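Local coordinates for DNA-damage inducible protein DDI1-like protein (Leishmania major, PDB 5YQ8), which is an aspartic protease of the DDI1 family, represented here by its retroviral protease-like (retropepsin) domain, at residues 27-32 with 79-84; 69-74 with 109-114. One frame throughout, in Å; residues are numbered along the deposited sequence.

Overall arrangement
Contact 1 pairs 27-32 with 79-84 and contact 2 packs 69-74 against 109-114. Along the chain the segments alternate, in the order 27-32, 69-74, 79-84, 109-114. The two contacts lie on opposite sides of the chain's centre, their centres 20 Å apart and their nearest atoms about 5 Å apart without touching. They share the hairpin of strands 62-71 and 74-83, which are neighbours in the mixed six-stranded sheet. Contact 1 joins the far end of this hairpin to strand 29-31 within that sheet. Contact 2 packs its turn on the separate three-stranded sheet. The hairpin thus ties both sheets of the retropepsin fold together.

Contact 1 of 2, residues 27-32 with 79-84; sequences NSIMNK and AFYVIE
Ile29, Met30 and Asn31 pair in parallel with Tyr81, Val82 and Ile83. Met30 is bonded through both its N and its O: N gives a nearly straight bond to Tyr81 O (2.9 Å, 168° at the hydrogen), and O takes the N-H of Ile83. Tyr81 N bonds to Ser28 O. The tight part lies on the Met30 face. Met30 CG is anti to its backbone N (chi1 167°), and a bend at chi3 brings CE 3.5 Å from Phe80 CZ. Met30 SD lies 4.4 Å from the Phe80 ring centroid, an oblique Met-aromatic contact. On the other face Ile29 CG2 touches Ile83 CG1 at 3.8 Å. Asn27, in the preceding loop, brings OD1 to the edge of the Tyr81 ring, 3.4 Å from CE2.

The Lys32 end is looser. Lys32 N bonds to Ile83 O from above the carbonyl plane and weakly to Glu84 O. The Lys32 and Glu84 side chains cross obliquely, Lys32 NZ and Glu84 OE1 near but not in contact. Lys2 of the second subunit packs on Tyr81, and its NZ bonds weakly to Asn27 OD1. Asn31 is the N-cap of helix 32-37; OD1 also bonds to Thr34 OG1. This pair belongs to the retropepsin-like sheet, the Ser28 side chain about 8 Å from that of Asp22, probably catalytic. Strand 29-31 lies between 90-92 and 74-83, and 62-71 pairs antiparallel with the other edge of 74-83.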
ATOM      1  N   ASN A  27       0.702  -8.710   4.942  1.00 14.20           N
ATOM      2  CA  ASN A  27      -0.373  -9.600   5.481  1.00 13.77           C
ATOM      3  C   ASN A  27      -1.728  -8.882   5.505  1.00 13.26           C
ATOM      4  O   ASN A  27      -1.796  -7.680   5.758  1.00 10.93           O
ATOM      5  CB  ASN A  27       0.007 -10.067   6.891  1.00 14.55           C
ATOM      6  CG  ASN A  27       1.353 -10.802   6.917  1.00 15.98           C
ATOM      7  OD1 ASN A  27       1.415 -12.028   6.601  1.00 16.86           O
ATOM      8  ND2 ASN A  27       2.449 -10.046   7.205  1.00 13.27           N
ATOM      9  N   SER A  28      -2.791  -9.630   5.207  1.00 13.25           N
ATOM     10  CA  SER A  28      -4.161  -9.209   5.526  1.00 13.77           C
ATOM     11  C   SER A  28      -4.478  -9.476   6.990  1.00 13.79           C
ATOM     12  O   SER A  28      -4.089 -10.514   7.531  1.00 15.12           O
ATOM     13  CB  SER A  28      -5.188  -9.902   4.636  1.00 13.87           C
ATOM     14  OG  SER A  28      -5.105  -9.404   3.305  1.00 14.40           O
ATOM     15  N   ILE A  29      -5.119  -8.495   7.628  1.00 14.14           N
ATOM     16  CA  ILE A  29      -5.383  -8.502   9.054  1.00 14.24           C
ATOM     17  C   ILE A  29      -6.731  -7.877   9.312  1.00 13.71           C
ATOM     18  O   ILE A  29      -7.081  -6.905   8.684  1.00 14.06           O
ATOM     19  CB  ILE A  29      -4.328  -7.733   9.846  1.00 15.94           C
ATOM     20  CG1 ILE A  29      -2.915  -8.285   9.649  1.00 16.26           C
ATOM     21  CG2 ILE A  29      -4.587  -7.906  11.321  1.00 16.77           C
ATOM     22  CD1 ILE A  29      -1.826  -7.283   9.945  1.00 17.52           C
ATOM     23  N   MET A  30      -7.489  -8.487  10.215  1.00 12.51           N
ATOM     24  CA  MET A  30      -8.791  -8.065  10.643  1.00 12.72           C
ATOM     25  C   MET A  30      -8.797  -7.866  12.140  1.00 12.58           C
ATOM     26  O   MET A  30      -8.226  -8.705  12.874  1.00 11.89           O
ATOM     27  CB  MET A  30      -9.805  -9.161  10.275  1.00 12.14           C
ATOM     28  CG  MET A  30     -11.147  -9.008  10.932  1.00 12.31           C
ATOM     29  SD  MET A  30     -12.309 -10.248  10.323  1.00 11.88           S
ATOM     30  CE  MET A  30     -12.582  -9.765   8.652  1.00 11.63           C
ATOM     31  N   ASN A  31      -9.481  -6.831  12.617  1.00 13.05           N
ATOM     32  CA  ASN A  31      -9.493  -6.602  14.074  1.00 13.93           C
ATOM     33  C   ASN A  31     -10.433  -7.568  14.756  1.00 13.32           C
ATOM     34  O   ASN A  31     -11.289  -8.137  14.112  1.00 12.67           O
ATOM     35  CB  ASN A  31      -9.729  -5.129  14.459  1.00 15.29           C
ATOM     36  CG  ASN A  31     -10.991  -4.577  13.889  1.00 17.24           C
ATOM     37  OD1 ASN A  31     -11.770  -5.327  13.280  1.00 21.11           O
ATOM     38  ND2 ASN A  31     -11.188  -3.260  13.998  1.00 16.44           N
ATOM     39  N   LYS A  32     -10.236  -7.810  16.041  1.00 13.79           N
ATOM     40  CA  LYS A  32     -11.072  -8.741  16.816  1.00 14.99           C
ATOM     41  C   LYS A  32     -12.541  -8.372  16.770  1.00 15.48           C
ATOM     42  O   LYS A  32     -13.407  -9.255  16.658  1.00 16.10           O
ATOM     43  CB  LYS A  32     -10.628  -8.807  18.281  1.00 15.90           C
ATOM     44  CG  LYS A  32     -11.485  -9.744  19.143  1.00 17.31           C
ATOM     45  CD  LYS A  32     -10.859 -10.043  20.493  1.00 18.50           C
ATOM     46  CE  LYS A  32     -11.780 -10.894  21.364  1.00 18.91           C
ATOM     47  NZ  LYS A  32     -10.978 -11.451  22.519  1.00 19.03           N
ATOM     48  N   ALA A  79      -7.916 -15.199   3.640  1.00 12.22           N
ATOM     49  CA  ALA A  79      -7.196 -15.662   4.847  1.00 12.22           C
ATOM     50  C   ALA A  79      -6.511 -14.441   5.418  1.00 12.97           C
ATOM     51  O   ALA A  79      -5.914 -13.621   4.656  1.00 11.36           O
ATOM     52  CB  ALA A  79      -6.151 -16.684   4.533  1.00 12.16           C
ATOM     53  N   PHE A  80      -6.660 -14.286   6.734  1.00 13.55           N
ATOM     54  CA  PHE A  80      -6.045 -13.185   7.421  1.00 15.78           C
ATOM     55  C   PHE A  80      -5.819 -13.420   8.891  1.00 17.54           C
ATOM     56  O   PHE A  80      -6.384 -14.340   9.454  1.00 20.88           O
ATOM     57  CB  PHE A  80      -6.890 -11.956   7.261  1.00 16.76           C
ATOM     58  CG  PHE A  80      -8.320 -12.195   7.450  1.00 15.98           C
ATOM     59  CD1 PHE A  80      -8.813 -12.474   8.682  1.00 16.39           C
ATOM     60  CD2 PHE A  80      -9.150 -12.160   6.366  1.00 15.75           C
ATOM     61  CE1 PHE A  80     -10.142 -12.716   8.815  1.00 16.29           C
ATOM     62  CE2 PHE A  80     -10.439 -12.429   6.464  1.00 15.77           C
ATOM     63  CZ  PHE A  80     -10.947 -12.698   7.697  1.00 17.18           C
ATOM     64  N   TYR A  81      -4.919 -12.651   9.474  1.00 18.58           N
ATOM     65  CA  TYR A  81      -4.695 -12.695  10.902  1.00 18.51           C
ATOM     66  C   TYR A  81      -5.748 -11.896  11.618  1.00 16.96           C
ATOM     67  O   TYR A  81      -6.330 -11.002  11.074  1.00 18.35           O
ATOM     68  CB  TYR A  81      -3.311 -12.154  11.222  1.00 20.26           C
ATOM     69  CG  TYR A  81      -2.201 -12.984  10.660  1.00 23.32           C
ATOM     70  CD1 TYR A  81      -2.003 -14.300  11.101  1.00 24.61           C
ATOM     71  CD2 TYR A  81      -1.319 -12.482   9.728  1.00 24.51           C
ATOM     72  CE1 TYR A  81      -0.979 -15.088  10.632  1.00 25.55           C
ATOM     73  CE2 TYR A  81      -0.244 -13.263   9.294  1.00 24.86           C
ATOM     74  CZ  TYR A  81      -0.107 -14.582   9.735  1.00 25.20           C
ATOM     75  OH  TYR A  81       0.860 -15.463   9.319  1.00 24.16           O
ATOM     76  N   VAL A  82      -5.978 -12.233  12.874  1.00 16.03           N
ATOM     77  CA  VAL A  82      -6.900 -11.501  13.708  1.00 15.70           C
ATOM     78  C   VAL A  82      -6.101 -10.903  14.861  1.00 17.35           C
ATOM     79  O   VAL A  82      -5.357 -11.646  15.537  1.00 16.50           O
ATOM     80  CB  VAL A  82      -8.076 -12.366  14.206  1.00 13.87           C
ATOM     81  CG1 VAL A  82      -8.959 -11.559  15.114  1.00 13.63           C
ATOM     82  CG2 VAL A  82      -8.921 -12.875  13.033  1.00 13.51           C
ATOM     83  N   ILE A  83      -6.231  -9.583  15.041  1.00 18.93           N
ATOM     84  CA  ILE A  83      -5.489  -8.843  16.040  1.00 22.26           C
ATOM     85  C   ILE A  83      -6.437  -7.916  16.802  1.00 22.55           C
ATOM     86  O   ILE A  83      -7.161  -7.149  16.179  1.00 22.87           O
ATOM     87  CB  ILE A  83      -4.348  -8.052  15.354  1.00 25.03           C
ATOM     88  CG1 ILE A  83      -3.343  -9.018  14.721  1.00 27.11           C
ATOM     89  CG2 ILE A  83      -3.651  -7.160  16.360  1.00 27.61           C
ATOM     90  CD1 ILE A  83      -1.961  -8.495  14.380  1.00 28.90           C
ATOM     91  N   GLU A  84      -6.407  -7.944  18.133  1.00 23.59           N
ATOM     92  CA  GLU A  84      -7.487  -7.331  18.932  1.00 24.09           C
ATOM     93  C   GLU A  84      -7.758  -5.826  18.653  1.00 24.51           C
ATOM     94  O   GLU A  84      -8.848  -5.472  18.151  1.00 22.23           O
ATOM     95  CB  GLU A  84      -7.318  -7.587  20.454  1.00 25.22           C
ATOM     96  CG  GLU A  84      -8.424  -6.882  21.291  1.00 25.47           C
ATOM     97  CD  GLU A  84      -8.140  -6.854  22.780  1.00 26.18           C
ATOM     98  OE1 GLU A  84      -8.940  -7.414  23.585  1.00 26.85           O
ATOM     99  OE2 GLU A  84      -7.117  -6.213  23.144  1.00 23.71           O
TER

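Contact 2 of 2, residues 69-74 with 109-114; sequences VNLAGM and NCLTID
Leu71 and Met74 close a type I' beta turn that faces Leu111, Ile113 and Asp114. The turn ends the beta hairpin of strands 62-71 and 74-83, whose tip packs on the three-stranded antiparallel sheet. Two backbone bonds hold it: Leu71 N to Met74 O at 2.8 Å and Met74 N to Leu71 O at 3.0 Å. Ala72 and Gly73 fill its middle with positive phi. Strand 110-113 of that other sheet meets the turn mainly through side chains, without hydrogen bonds between the two segments.

Leu71 CD2 is the main apolar tip. It lies 3.6 Å from Ile113 CD1 and 4.1 Å from Leu111 CD2, and the Leu71 side chain crosses both partners at about a right angle. Met74 reaches over the end of the strand. Its chain is straight at chi2 and bends at chi3 (-65°), which brings CE to 3.7 Å from Ile113 CG2 and 3.4 Å from Ile113 O. Met74 SD rests against Asp114 CB at 3.7 Å.

Leu71 also packs on Cys10 and Ile76, and Ala72 on Ile116 and Val118. The packing is mostly apolar, with the exposed Asp114 at the margin. This is consistent with burial of hydrophobic side chains rather than polar pairing.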
ATOM      1  N   VAL A  69     -15.715 -13.808   1.646  1.00 11.77           N
ATOM      2  CA  VAL A  69     -15.907 -12.365   1.596  1.00 11.36           C
ATOM      3  C   VAL A  69     -16.467 -11.967   0.242  1.00 11.51           C
ATOM      4  O   VAL A  69     -15.895 -12.281  -0.806  1.00 10.59           O
ATOM      5  CB  VAL A  69     -14.560 -11.701   1.798  1.00 11.32           C
ATOM      6  CG1 VAL A  69     -14.712 -10.214   1.900  1.00 12.21           C
ATOM      7  CG2 VAL A  69     -13.898 -12.183   3.063  1.00 11.23           C
ATOM      8  N   ASN A  70     -17.589 -11.253   0.264  1.00 12.28           N
ATOM      9  CA  ASN A  70     -18.308 -10.892  -0.934  1.00 13.03           C
ATOM     10  C   ASN A  70     -17.772  -9.574  -1.428  1.00 14.75           C
ATOM     11  O   ASN A  70     -18.202  -8.468  -1.020  1.00 15.77           O
ATOM     12  CB  ASN A  70     -19.819 -10.842  -0.692  1.00 12.96           C
ATOM     13  CG  ASN A  70     -20.582 -10.362  -1.909  1.00 12.83           C
ATOM     14  OD1 ASN A  70     -20.572  -9.149  -2.212  1.00 12.65           O
ATOM     15  ND2 ASN A  70     -21.143 -11.310  -2.694  1.00 12.68           N
ATOM     16  N   LEU A  71     -16.807  -9.671  -2.332  1.00 17.18           N
ATOM     17  CA  LEU A  71     -16.102  -8.490  -2.842  1.00 15.40           C
ATOM     18  C   LEU A  71     -16.350  -8.463  -4.332  1.00 15.58           C
ATOM     19  O   LEU A  71     -16.201  -9.499  -5.039  1.00 15.20           O
ATOM     20  CB  LEU A  71     -14.621  -8.568  -2.465  1.00 14.84           C
ATOM     21  CG  LEU A  71     -13.796  -7.360  -2.908  1.00 14.68           C
ATOM     22  CD1 LEU A  71     -14.389  -6.037  -2.449  1.00 14.67           C
ATOM     23  CD2 LEU A  71     -12.379  -7.439  -2.408  1.00 15.00           C
ATOM     24  N   ALA A  72     -16.768  -7.295  -4.811  1.00 15.98           N
ATOM     25  CA  ALA A  72     -17.119  -7.075  -6.229  1.00 16.53           C
ATOM     26  C   ALA A  72     -18.259  -7.912  -6.646  1.00 16.04           C
ATOM     27  O   ALA A  72     -18.265  -8.360  -7.805  1.00 17.50           O
ATOM     28  CB  ALA A  72     -15.897  -7.284  -7.169  1.00 16.64           C
ATOM     29  N   GLY A  73     -19.216  -8.118  -5.733  1.00 16.14           N
ATOM     30  CA  GLY A  73     -20.299  -9.081  -5.967  1.00 16.18           C
ATOM     31  C   GLY A  73     -19.915 -10.562  -6.181  1.00 16.88           C
ATOM     32  O   GLY A  73     -20.727 -11.383  -6.619  1.00 18.17           O
ATOM     33  N   MET A  74     -18.674 -10.925  -5.878  1.00 17.26           N
ATOM     34  CA  MET A  74     -18.240 -12.300  -6.001  1.00 17.00           C
ATOM     35  C   MET A  74     -17.863 -12.774  -4.645  1.00 14.45           C
ATOM     36  O   MET A  74     -17.355 -12.014  -3.839  1.00 13.15           O
ATOM     37  CB  MET A  74     -17.026 -12.416  -6.910  1.00 19.95           C
ATOM     38  CG  MET A  74     -17.233 -12.049  -8.354  1.00 22.01           C
ATOM     39  SD  MET A  74     -15.656 -12.241  -9.230  1.00 26.76           S
ATOM     40  CE  MET A  74     -14.678 -11.013  -8.449  1.00 23.41           C
ATOM     41  N   ASN A 109     -10.276   4.824 -10.581  1.00 15.56           N
ATOM     42  CA  ASN A 109     -10.577   4.848  -9.134  1.00 14.40           C
ATOM     43  C   ASN A 109     -11.435   3.624  -8.694  1.00 12.70           C
ATOM     44  O   ASN A 109     -12.488   3.775  -8.164  1.00 10.65           O
ATOM     45  CB  ASN A 109     -11.249   6.183  -8.780  1.00 15.17           C
ATOM     46  CG  ASN A 109     -11.480   6.350  -7.284  1.00 16.93           C
ATOM     47  OD1 ASN A 109     -10.564   6.158  -6.462  1.00 17.61           O
ATOM     48  ND2 ASN A 109     -12.733   6.705  -6.914  1.00 17.06           N
ATOM     49  N   CYS A 110     -10.947   2.414  -8.970  1.00 12.15           N
ATOM     50  CA  CYS A 110     -11.693   1.156  -8.754  1.00 11.44           C
ATOM     51  C   CYS A 110     -10.750   0.002  -8.523  1.00 10.89           C
ATOM     52  O   CYS A 110      -9.564   0.035  -8.915  1.00 10.71           O
ATOM     53  CB  CYS A 110     -12.551   0.817  -9.946  1.00 11.07           C
ATOM     54  SG  CYS A 110     -11.683   0.235 -11.434  1.00 12.75           S
ATOM     55  N   LEU A 111     -11.293  -1.027  -7.901  1.00 10.48           N
ATOM     56  CA  LEU A 111     -10.589  -2.258  -7.617  1.00 10.91           C
ATOM     57  C   LEU A 111     -11.154  -3.317  -8.482  1.00 10.92           C
ATOM     58  O   LEU A 111     -12.343  -3.651  -8.341  1.00 11.95           O
ATOM     59  CB  LEU A 111     -10.754  -2.670  -6.187  1.00 11.02           C
ATOM     60  CG  LEU A 111      -9.975  -3.912  -5.721  1.00 11.18           C
ATOM     61  CD1 LEU A 111      -8.465  -3.686  -5.728  1.00 11.30           C
ATOM     62  CD2 LEU A 111     -10.441  -4.310  -4.311  1.00 11.07           C
ATOM     63  N   THR A 112     -10.320  -3.796  -9.392  1.00 10.37           N
ATOM     64  CA  THR A 112     -10.775  -4.725 -10.392  1.00 10.86           C
ATOM     65  C   THR A 112     -10.370  -6.159 -10.024  1.00 11.68           C
ATOM     66  O   THR A 112      -9.240  -6.456  -9.773  1.00 11.46           O
ATOM     67  CB  THR A 112     -10.178  -4.397 -11.773  1.00  9.74           C
ATOM     68  OG1 THR A 112     -10.352  -3.020 -12.070  1.00  9.04           O
ATOM     69  CG2 THR A 112     -10.768  -5.204 -12.796  1.00  9.43           C
ATOM     70  N   ILE A 113     -11.359  -7.020  -9.935  1.00 13.66           N
ATOM     71  CA  ILE A 113     -11.189  -8.468  -9.715  1.00 14.48           C
ATOM     72  C   ILE A 113     -12.131  -9.159 -10.710  1.00 16.05           C
ATOM     73  O   ILE A 113     -13.282  -8.864 -10.734  1.00 17.20           O
ATOM     74  CB  ILE A 113     -11.602  -8.893  -8.289  1.00 14.45           C
ATOM     75  CG1 ILE A 113     -11.130  -7.874  -7.224  1.00 13.83           C
ATOM     76  CG2 ILE A 113     -11.092 -10.301  -8.024  1.00 14.61           C
ATOM     77  CD1 ILE A 113     -11.599  -8.201  -5.837  1.00 13.86           C
ATOM     78  N   ASP A 114     -11.619 -10.072 -11.518  1.00 17.88           N
ATOM     79  CA  ASP A 114     -12.360 -10.715 -12.612  1.00 18.14           C
ATOM     80  C   ASP A 114     -12.827  -9.620 -13.554  1.00 15.78           C
ATOM     81  O   ASP A 114     -12.066  -8.755 -13.864  1.00 15.33           O
ATOM     82  CB  ASP A 114     -13.438 -11.706 -12.083  1.00 20.55           C
ATOM     83  CG  ASP A 114     -13.553 -12.991 -12.944  1.00 23.72           C
ATOM     84  OD1 ASP A 114     -12.786 -13.132 -13.931  1.00 31.76           O
ATOM     85  OD2 ASP A 114     -14.428 -13.818 -12.667  1.00 26.06           O
TER